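Local coordinates for protein alginate lyase (Chitinophaga sp. MD30, PDB 6KCW) that cleaves the polysaccharide alginate as a lyase of polysaccharide lyase family 36 and carries a bound calcium ion, at residues A[27-37]-A[56-65]; A[89-99]-A[205-216]. All coordinates share one frame; numbering follows the deposited sequence.

Interaction 1. Residues A[27-37]-A[56-65]; sequences FGNAGGWNQSR and GAGGLISNID
Asn-29 pairs through both ends of its side-chain amide with the backbone of Asp-65. Its OD1 accepts from Asp-65 N at 2.8 Å. Its ND2 donates almost straight to Asp-65 O at 2.9 Å. Both donors lie in the plane of the carbonyl they meet, on a lone pair. CG sits between the backbone N and the carbonyl carbon (chi1 68°), which turns the amide to the strand. ND2 also bonds Ala-1 O, which probably fixes the amide's orientation. Beside it, Ile-64 CG2 packs on Asn-29 O at 3.4 Å.

In the middle, Leu-60 lays both methyls over one face of the Trp-33 indole. CD1 makes a CH-pi contact 4.0 Å from the five-membered ring centroid, and CD2 lies 3.8 Å from Trp-33 CZ2. Ser-62 OG approaches the edge of the same ring. Trp-33 NE1 bonds Ser-38 OG.

At the far end Arg-37 bends at chi2 (-100°) and brings NH1 to the C-terminal end of helix 55-58. NH1 makes weak bonds to Gly-59 O at 2.8 Å and Gly-56 O at 3.3 Å, both near the guanidinium plane.

The loop between helix 20-27 and strand 38-41 thus runs along strand 60-69, which pairs on its other side with strand 206-215. Ala-23 of helix 20-27 touches Trp-33, and Val-47 of strand 44-49 touches Leu-60.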
loop_
_atom_site.group_PDB
_atom_site.type_symbol
_atom_site.label_atom_id
_atom_site.label_comp_id
_atom_site.label_asym_id
_atom_site.label_seq_id
_atom_site.Cartn_x
_atom_site.Cartn_y
_atom_site.Cartn_z
ATOM N N PHE A 27 8.671 11.987 5.951
ATOM C CA PHE A 27 8.784 10.565 6.057
ATOM C C PHE A 27 10.139 10.146 6.536
ATOM O O PHE A 27 10.298 9.063 7.004
ATOM C CB PHE A 27 8.531 9.948 4.703
ATOM C CG PHE A 27 7.115 10.033 4.248
ATOM C CD1 PHE A 27 6.234 9.038 4.536
ATOM C CD2 PHE A 27 6.690 11.072 3.492
ATOM C CE1 PHE A 27 4.953 9.096 4.113
ATOM C CE2 PHE A 27 5.409 11.146 3.065
ATOM C CZ PHE A 27 4.536 10.151 3.372
ATOM N N GLY A 28 11.127 11.000 6.409
ATOM C CA GLY A 28 12.468 10.660 6.833
ATOM C C GLY A 28 13.271 10.244 5.639
ATOM O O GLY A 28 14.402 10.564 5.515
ATOM N N ASN A 29 12.650 9.521 4.743
ATOM C CA ASN A 29 13.291 9.102 3.534
ATOM C C ASN A 29 12.204 8.729 2.555
ATOM O O ASN A 29 11.167 8.322 2.979
ATOM C CB ASN A 29 14.331 8.002 3.782
ATOM C CG ASN A 29 13.730 6.703 4.216
ATOM O OD1 ASN A 29 13.326 5.915 3.406
ATOM N ND2 ASN A 29 13.704 6.470 5.494
ATOM N N ALA A 30 12.447 8.904 1.260
ATOM C CA ALA A 30 11.486 8.615 0.185
ATOM C C ALA A 30 12.248 8.598 -1.114
ATOM O O ALA A 30 12.366 9.613 -1.756
ATOM C CB ALA A 30 10.436 9.694 0.136
ATOM N N GLY A 31 12.756 7.450 -1.526
ATOM C CA GLY A 31 13.658 7.406 -2.660
ATOM C C GLY A 31 13.083 7.137 -4.038
ATOM O O GLY A 31 13.788 6.610 -4.910
ATOM N N GLY A 32 11.822 7.487 -4.268
ATOM C CA GLY A 32 11.282 7.338 -5.605
ATOM C C GLY A 32 10.397 8.491 -6.015
ATOM O O GLY A 32 9.770 8.465 -7.081
ATOM N N TRP A 33 10.367 9.524 -5.174
ATOM C CA TRP A 33 9.339 10.545 -5.272
ATOM C C TRP A 33 9.433 11.328 -6.576
ATOM O O TRP A 33 10.519 11.686 -7.041
ATOM C CB TRP A 33 9.435 11.500 -4.085
ATOM C CG TRP A 33 8.125 11.998 -3.669
ATOM C CD1 TRP A 33 7.454 13.060 -4.191
ATOM C CD2 TRP A 33 7.292 11.458 -2.638
ATOM N NE1 TRP A 33 6.256 13.229 -3.540
ATOM C CE2 TRP A 33 6.128 12.254 -2.582
ATOM C CE3 TRP A 33 7.416 10.388 -1.749
ATOM C CZ2 TRP A 33 5.093 12.006 -1.679
ATOM C CZ3 TRP A 33 6.384 10.148 -0.848
ATOM C CH2 TRP A 33 5.241 10.952 -0.825
ATOM N N ASN A 34 8.265 11.617 -7.143
ATOM C CA ASN A 34 8.113 12.368 -8.382
ATOM C C ASN A 34 7.195 13.538 -8.032
ATOM O O ASN A 34 5.968 13.400 -8.099
ATOM C CB ASN A 34 7.541 11.477 -9.479
ATOM C CG ASN A 34 7.517 12.145 -10.824
ATOM O OD1 ASN A 34 7.311 13.355 -10.931
ATOM N ND2 ASN A 34 7.701 11.351 -11.876
ATOM N N GLN A 35 7.791 14.682 -7.666
ATOM C CA GLN A 35 7.016 15.823 -7.193
ATOM C C GLN A 35 5.975 16.280 -8.200
ATOM O O GLN A 35 5.103 17.087 -7.846
ATOM C CB GLN A 35 7.936 16.999 -6.842
ATOM C CG GLN A 35 9.331 16.907 -7.398
ATOM C CD GLN A 35 10.146 18.157 -7.125
ATOM O OE1 GLN A 35 9.597 19.252 -6.973
ATOM N NE2 GLN A 35 11.465 18.001 -7.073
ATOM N N SER A 36 6.042 15.780 -9.433
ATOM C CA SER A 36 5.047 16.093 -10.445
ATOM C C SER A 36 3.709 15.417 -10.171
ATOM O O SER A 36 2.701 15.812 -10.769
ATOM C CB SER A 36 5.590 15.681 -11.821
ATOM O OG SER A 36 4.759 16.117 -12.881
ATOM N N ARG A 37 3.677 14.410 -9.286
ATOM C CA ARG A 37 2.443 13.708 -8.946
ATOM C C ARG A 37 2.031 13.867 -7.483
ATOM O O ARG A 37 1.041 13.253 -7.066
ATOM C CB ARG A 37 2.562 12.214 -9.266
ATOM C CG ARG A 37 3.524 11.846 -10.365
ATOM C CD ARG A 37 2.770 11.593 -11.651
ATOM N NE ARG A 37 3.656 11.656 -12.790
ATOM C CZ ARG A 37 4.430 10.650 -13.167
ATOM N NH1 ARG A 37 4.438 9.505 -12.500
ATOM N NH2 ARG A 37 5.234 10.773 -14.220
ATOM N N GLY A 56 5.525 3.145 -12.199
ATOM C CA GLY A 56 6.175 4.410 -11.913
ATOM C C GLY A 56 6.027 5.438 -13.010
ATOM O O GLY A 56 6.102 6.640 -12.738
ATOM N N ALA A 57 5.805 4.996 -14.244
ATOM C CA ALA A 57 5.701 5.937 -15.350
ATOM C C ALA A 57 4.530 6.884 -15.171
ATOM O O ALA A 57 4.586 8.033 -15.621
ATOM C CB ALA A 57 5.562 5.178 -16.666
ATOM N N GLY A 58 3.470 6.437 -14.515
ATOM C CA GLY A 58 2.294 7.276 -14.400
ATOM C C GLY A 58 1.861 7.564 -12.984
ATOM O O GLY A 58 0.961 8.382 -12.774
ATOM N N GLY A 59 2.486 6.915 -12.001
ATOM C CA GLY A 59 2.066 7.019 -10.621
ATOM C C GLY A 59 3.215 7.426 -9.718
ATOM O O GLY A 59 4.180 8.053 -10.144
ATOM N N LEU A 60 3.104 7.035 -8.453
ATOM C CA LEU A 60 4.104 7.378 -7.451
ATOM C C LEU A 60 4.354 6.153 -6.587
ATOM O O LEU A 60 3.448 5.678 -5.891
ATOM C CB LEU A 60 3.646 8.578 -6.615
ATOM C CG LEU A 60 4.441 8.902 -5.346
ATOM C CD1 LEU A 60 5.803 9.449 -5.697
ATOM C CD2 LEU A 60 3.693 9.888 -4.474
ATOM N N ILE A 61 5.582 5.645 -6.637
ATOM C CA ILE A 61 5.946 4.349 -6.064
ATOM C C ILE A 61 7.186 4.576 -5.207
ATOM O O ILE A 61 8.308 4.639 -5.729
ATOM C CB ILE A 61 6.211 3.287 -7.135
ATOM C CG1 ILE A 61 4.995 3.102 -8.043
ATOM C CG2 ILE A 61 6.621 1.952 -6.491
ATOM C CD1 ILE A 61 5.159 1.911 -8.994
ATOM N N SER A 62 6.993 4.712 -3.894
ATOM C CA SER A 62 8.096 4.979 -2.982
ATOM C C SER A 62 8.099 3.948 -1.864
ATOM O O SER A 62 7.043 3.534 -1.382
ATOM C CB SER A 62 8.009 6.401 -2.392
ATOM O OG SER A 62 9.228 6.774 -1.763
ATOM N N ASN A 63 9.295 3.527 -1.469
ATOM C CA ASN A 63 9.490 2.627 -0.345
ATOM C C ASN A 63 10.180 3.411 0.758
ATOM O O ASN A 63 11.316 3.855 0.584
ATOM C CB ASN A 63 10.323 1.414 -0.765
ATOM C CG ASN A 63 9.745 0.721 -1.973
ATOM O OD1 ASN A 63 8.564 0.382 -1.984
ATOM N ND2 ASN A 63 10.564 0.526 -3.013
ATOM N N ILE A 64 9.505 3.580 1.889
ATOM C CA ILE A 64 10.068 4.335 3.001
ATOM C C ILE A 64 10.750 3.355 3.943
ATOM O O ILE A 64 10.096 2.526 4.583
ATOM C CB ILE A 64 9.014 5.160 3.738
ATOM C CG1 ILE A 64 8.334 6.145 2.792
ATOM C CG2 ILE A 64 9.676 5.926 4.855
ATOM C CD1 ILE A 64 7.076 5.623 2.153
ATOM N N ASP A 65 12.068 3.464 4.025
ATOM C CA ASP A 65 12.873 2.703 4.970
ATOM C C ASP A 65 12.454 2.998 6.413
ATOM O O ASP A 65 12.575 4.131 6.890
ATOM C CB ASP A 65 14.331 3.089 4.743
ATOM C CG ASP A 65 15.300 2.061 5.230
ATOM O OD1 ASP A 65 14.897 1.161 5.986
ATOM O OD2 ASP A 65 16.485 2.185 4.848
#

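Interaction 2. Residues A[89-99]-A[205-216]; sequences GGKVGFGFSIG and LIKNMTFHTFRG. With PO4 (phosphate ion), chain B.
Phe-94 and Phe-211 form an offset stack, with centroids 4.1 Å apart and planes at 7°. Phe-94 CZ lies over the centre of the Phe-211 ring. Phe-211 holds CG opposite its backbone N (chi1 -179°), which brings its ring face to face with Phe-94. Met-209 SD meets Phe-94 CD2 obliquely at 3.7 Å, a Met-aromatic contact. Phe-96 CD1 and Ile-98 CG1 pack on Ile-206. This face is tight and apolar, and Leu-74 of strand 71-80 packs against it.

The other face is more mixed, with polar side chains beside the Phe-214 ring. Ser-97 OG donates to Asn-208 OD1 at 2.6 Å from above the carbonyl plane. Here Lys-207 and Asn-208 both face Ser-97, a classic beta bulge. Round Gly-93, where segment 89-99 turns a corner, direct backbone bonds lapse and waters bridge the strands, some weakly.

Lys-91 passes obliquely beside the Phe-214 ring, its CD 3.5 Å from CZ. Its NZ donates to Gly-216 O at 2.9 Å and to phosphate O3 at 2.7 Å. With an alanine here, Gly-216 O and the phosphate would probably each lose a donor, and Phe-214 its aliphatic neighbour. Tyr-133 and Arg-117 also bind the phosphate.

These antiparallel strands belong to a beta sandwich of the concanavalin type. One face builds the core between sheets; the other holds the phosphate, probably from the crystallisation liquor, where acidic substrate may bind.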
loop_
_atom_site.group_PDB
_atom_site.type_symbol
_atom_site.label_atom_id
_atom_site.label_comp_id
_atom_site.label_asym_id
_atom_site.label_seq_id
_atom_site.Cartn_x
_atom_site.Cartn_y
_atom_site.Cartn_z
ATOM N N GLY A 89 -7.730 -1.383 -12.114
ATOM C CA GLY A 89 -7.360 -1.351 -10.719
ATOM C C GLY A 89 -5.911 -0.960 -10.574
ATOM O O GLY A 89 -5.251 -0.573 -11.532
ATOM N N GLY A 90 -5.407 -1.060 -9.354
ATOM C CA GLY A 90 -4.023 -0.727 -9.101
ATOM C C GLY A 90 -3.767 -0.738 -7.610
ATOM O O GLY A 90 -4.639 -1.100 -6.820
ATOM N N LYS A 91 -2.561 -0.311 -7.244
ATOM C CA LYS A 91 -2.138 -0.240 -5.850
ATOM C C LYS A 91 -2.509 1.119 -5.243
ATOM O O LYS A 91 -2.520 2.147 -5.926
ATOM C CB LYS A 91 -0.625 -0.486 -5.739
ATOM C CG LYS A 91 -0.166 -1.961 -5.834
ATOM C CD LYS A 91 -0.591 -2.632 -7.149
ATOM C CE LYS A 91 0.056 -3.992 -7.376
ATOM N NZ LYS A 91 -0.629 -4.646 -8.520
ATOM N N VAL A 92 -2.800 1.115 -3.942
ATOM C CA VAL A 92 -3.273 2.307 -3.240
ATOM C C VAL A 92 -2.802 2.238 -1.792
ATOM O O VAL A 92 -2.691 1.163 -1.211
ATOM C CB VAL A 92 -4.817 2.428 -3.330
ATOM C CG1 VAL A 92 -5.500 1.232 -2.669
ATOM C CG2 VAL A 92 -5.307 3.737 -2.722
ATOM N N GLY A 93 -2.504 3.399 -1.216
ATOM C CA GLY A 93 -2.277 3.505 0.215
ATOM C C GLY A 93 -0.959 2.918 0.701
ATOM O O GLY A 93 -0.073 2.559 -0.057
ATOM N N PHE A 94 -0.871 2.803 2.019
ATOM C CA PHE A 94 0.369 2.512 2.720
ATOM C C PHE A 94 0.370 1.075 3.218
ATOM O O PHE A 94 -0.586 0.636 3.862
ATOM C CB PHE A 94 0.551 3.488 3.884
ATOM C CG PHE A 94 0.769 4.914 3.438
ATOM C CD1 PHE A 94 -0.304 5.718 3.105
ATOM C CD2 PHE A 94 2.051 5.433 3.335
ATOM C CE1 PHE A 94 -0.102 7.026 2.689
ATOM C CE2 PHE A 94 2.262 6.736 2.922
ATOM C CZ PHE A 94 1.190 7.535 2.588
ATOM N N GLY A 95 1.440 0.345 2.896
ATOM C CA GLY A 95 1.623 -1.013 3.351
ATOM C C GLY A 95 3.030 -1.274 3.853
ATOM O O GLY A 95 3.774 -0.341 4.168
ATOM N N PHE A 96 3.411 -2.549 3.918
ATOM C CA PHE A 96 4.684 -2.953 4.494
ATOM C C PHE A 96 5.334 -3.993 3.605
ATOM O O PHE A 96 4.668 -4.673 2.819
ATOM C CB PHE A 96 4.516 -3.523 5.910
ATOM C CG PHE A 96 4.028 -2.510 6.917
ATOM C CD1 PHE A 96 4.900 -1.573 7.455
ATOM C CD2 PHE A 96 2.702 -2.497 7.329
ATOM C CE1 PHE A 96 4.455 -0.638 8.383
ATOM C CE2 PHE A 96 2.253 -1.569 8.264
ATOM C CZ PHE A 96 3.131 -0.644 8.795
ATOM N N SER A 97 6.655 -4.114 3.753
ATOM C CA SER A 97 7.444 -5.100 3.038
ATOM C C SER A 97 8.394 -5.796 4.001
ATOM O O SER A 97 9.181 -5.141 4.687
ATOM C CB SER A 97 8.260 -4.453 1.940
ATOM O OG SER A 97 9.340 -3.804 2.569
ATOM N N ILE A 98 8.361 -7.122 4.000
ATOM C CA ILE A 98 9.247 -7.949 4.810
ATOM C C ILE A 98 10.352 -8.506 3.922
ATOM O O ILE A 98 10.107 -8.867 2.764
ATOM C CB ILE A 98 8.450 -9.075 5.500
ATOM C CG1 ILE A 98 7.589 -8.489 6.618
ATOM C CG2 ILE A 98 9.369 -10.153 6.035
ATOM C CD1 ILE A 98 6.759 -9.523 7.360
ATOM N N GLY A 99 11.576 -8.548 4.456
ATOM C CA GLY A 99 12.708 -9.130 3.742
ATOM C C GLY A 99 12.986 -8.467 2.406
ATOM O O GLY A 99 13.104 -7.242 2.299
ATOM N N LEU A 205 12.176 -9.712 8.965
ATOM C CA LEU A 205 11.800 -8.444 9.576
ATOM C C LEU A 205 11.013 -7.552 8.624
ATOM O O LEU A 205 11.254 -7.524 7.417
ATOM C CB LEU A 205 13.046 -7.694 10.044
ATOM C CG LEU A 205 13.825 -8.495 11.085
ATOM C CD1 LEU A 205 14.976 -7.702 11.669
ATOM C CD2 LEU A 205 12.884 -8.929 12.168
ATOM N N ILE A 206 10.047 -6.828 9.185
ATOM C CA ILE A 206 9.465 -5.701 8.471
ATOM C C ILE A 206 10.553 -4.656 8.292
ATOM O O ILE A 206 11.149 -4.182 9.267
ATOM C CB ILE A 206 8.262 -5.122 9.224
ATOM C CG1 ILE A 206 7.166 -6.170 9.367
ATOM C CG2 ILE A 206 7.737 -3.922 8.497
ATOM C CD1 ILE A 206 6.740 -6.342 10.770
ATOM N N LYS A 207 10.822 -4.297 7.043
ATOM C CA LYS A 207 11.951 -3.442 6.727
ATOM C C LYS A 207 11.556 -2.064 6.226
ATOM O O LYS A 207 12.259 -1.095 6.516
ATOM C CB LYS A 207 12.851 -4.119 5.688
ATOM C CG LYS A 207 13.775 -5.167 6.292
ATOM C CD LYS A 207 14.627 -5.821 5.234
ATOM C CE LYS A 207 15.908 -6.373 5.852
ATOM N NZ LYS A 207 15.642 -7.279 7.020
ATOM N N ASN A 208 10.463 -1.935 5.480
ATOM C CA ASN A 208 10.087 -0.599 5.075
ATOM C C ASN A 208 8.591 -0.523 4.808
ATOM O O ASN A 208 7.906 -1.537 4.647
ATOM C CB ASN A 208 10.939 -0.113 3.879
ATOM C CG ASN A 208 10.770 -0.931 2.616
ATOM O OD1 ASN A 208 9.655 -1.236 2.195
ATOM N ND2 ASN A 208 11.889 -1.238 1.971
ATOM N N MET A 209 8.091 0.712 4.821
ATOM C CA MET A 209 6.699 1.011 4.527
ATOM C C MET A 209 6.548 1.350 3.043
ATOM O O MET A 209 7.309 2.162 2.501
ATOM C CB MET A 209 6.211 2.163 5.412
ATOM C CG MET A 209 4.812 2.629 5.088
ATOM S SD MET A 209 4.287 4.099 5.984
ATOM C CE MET A 209 5.389 5.347 5.337
ATOM N N THR A 210 5.586 0.708 2.386
ATOM C CA THR A 210 5.310 0.959 0.984
ATOM C C THR A 210 4.259 2.045 0.844
ATOM O O THR A 210 3.252 2.051 1.554
ATOM C CB THR A 210 4.817 -0.302 0.278
ATOM O OG1 THR A 210 3.595 -0.739 0.880
ATOM C CG2 THR A 210 5.859 -1.428 0.361
ATOM N N PHE A 211 4.497 2.965 -0.081
ATOM C CA PHE A 211 3.525 3.992 -0.462
ATOM C C PHE A 211 3.377 3.882 -1.974
ATOM O O PHE A 211 4.045 4.591 -2.733
ATOM C CB PHE A 211 3.964 5.381 -0.025
ATOM C CG PHE A 211 2.985 6.458 -0.382
ATOM C CD1 PHE A 211 1.630 6.169 -0.495
ATOM C CD2 PHE A 211 3.413 7.761 -0.622
ATOM C CE1 PHE A 211 0.725 7.160 -0.832
ATOM C CE2 PHE A 211 2.511 8.757 -0.958
ATOM C CZ PHE A 211 1.168 8.455 -1.070
ATOM N N HIS A 212 2.518 2.965 -2.408
ATOM C CA HIS A 212 2.360 2.653 -3.821
ATOM C C HIS A 212 1.007 3.160 -4.302
ATOM O O HIS A 212 -0.037 2.749 -3.775
ATOM C CB HIS A 212 2.505 1.149 -4.068
ATOM C CG HIS A 212 3.892 0.634 -3.832
ATOM N ND1 HIS A 212 4.272 -0.648 -4.146
ATOM C CD2 HIS A 212 4.988 1.234 -3.310
ATOM C CE1 HIS A 212 5.542 -0.822 -3.826
ATOM N NE2 HIS A 212 5.998 0.304 -3.311
ATOM N N THR A 213 1.038 4.076 -5.277
ATOM C CA THR A 213 -0.154 4.578 -5.962
ATOM C C THR A 213 0.115 4.472 -7.455
ATOM O O THR A 213 0.727 5.371 -8.040
ATOM C CB THR A 213 -0.473 6.013 -5.584
ATOM O OG1 THR A 213 -0.465 6.151 -4.156
ATOM C CG2 THR A 213 -1.847 6.401 -6.124
ATOM N N PHE A 214 -0.329 3.375 -8.070
ATOM C CA PHE A 214 -0.119 3.188 -9.499
ATOM C C PHE A 214 -1.142 2.204 -10.046
ATOM O O PHE A 214 -1.718 1.394 -9.311
ATOM C CB PHE A 214 1.309 2.724 -9.792
ATOM C CG PHE A 214 1.632 1.332 -9.303
ATOM C CD1 PHE A 214 2.046 1.114 -7.993
ATOM C CD2 PHE A 214 1.573 0.243 -10.178
ATOM C CE1 PHE A 214 2.383 -0.164 -7.563
ATOM C CE2 PHE A 214 1.895 -1.034 -9.754
ATOM C CZ PHE A 214 2.302 -1.241 -8.445
ATOM N N ARG A 215 -1.382 2.312 -11.349
ATOM C CA ARG A 215 -2.272 1.406 -12.056
ATOM C C ARG A 215 -1.507 0.167 -12.515
ATOM O O ARG A 215 -0.334 0.245 -12.891
ATOM C CB ARG A 215 -2.914 2.097 -13.260
ATOM C CG ARG A 215 -3.837 3.250 -12.920
ATOM C CD ARG A 215 -4.688 3.628 -14.123
ATOM N NE ARG A 215 -5.436 4.852 -13.893
ATOM C CZ ARG A 215 -6.681 4.907 -13.423
ATOM N NH1 ARG A 215 -7.349 3.795 -13.131
ATOM N NH2 ARG A 215 -7.262 6.080 -13.249
ATOM N N GLY A 216 -2.179 -0.977 -12.483
ATOM C CA GLY A 216 -1.563 -2.228 -12.865
ATOM C C GLY A 216 -1.315 -3.143 -11.683
ATOM O O GLY A 216 -1.384 -2.703 -10.541
HETATM P P PO4 B . 2.422 -6.916 -9.005
HETATM O O1 PO4 B . 3.065 -5.725 -8.340
HETATM O O2 PO4 B . 3.217 -7.280 -10.241
HETATM O O3 PO4 B . 1.028 -6.584 -9.487
HETATM O O4 PO4 B . 2.433 -8.113 -8.043
HETATM O O HOH W 1 -6.373 0.938 -13.691
HETATM O O HOH W 2 0.043 0.029 -2.679
HETATM O O HOH W 3 1.768 0.425 -0.268
#

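In the fold
Interactions 1 and 2 are joined within one sheet, with centres about 11 Å apart. Strand 60-69 is the neighbour of strand 206-215, and Ile-64 N probably bonds Met-209 O at 2.7 Å. A side-chain link runs beside it: Asn-63 OD1 probably bonds His-212 NE2 at 2.9 Å. His-212 ND1 in turn meets Arg-117, which binds the phosphate of interaction 2. A polar chain therefore leads from strand 60-69 to the anion site. The calcium ion, held by Asn-9, Asn-11, Gly-43 and Asp-233, lies elsewhere. It is about 12 Å from the side chain of Phe-27 and about 12 Å from that of Phe-94.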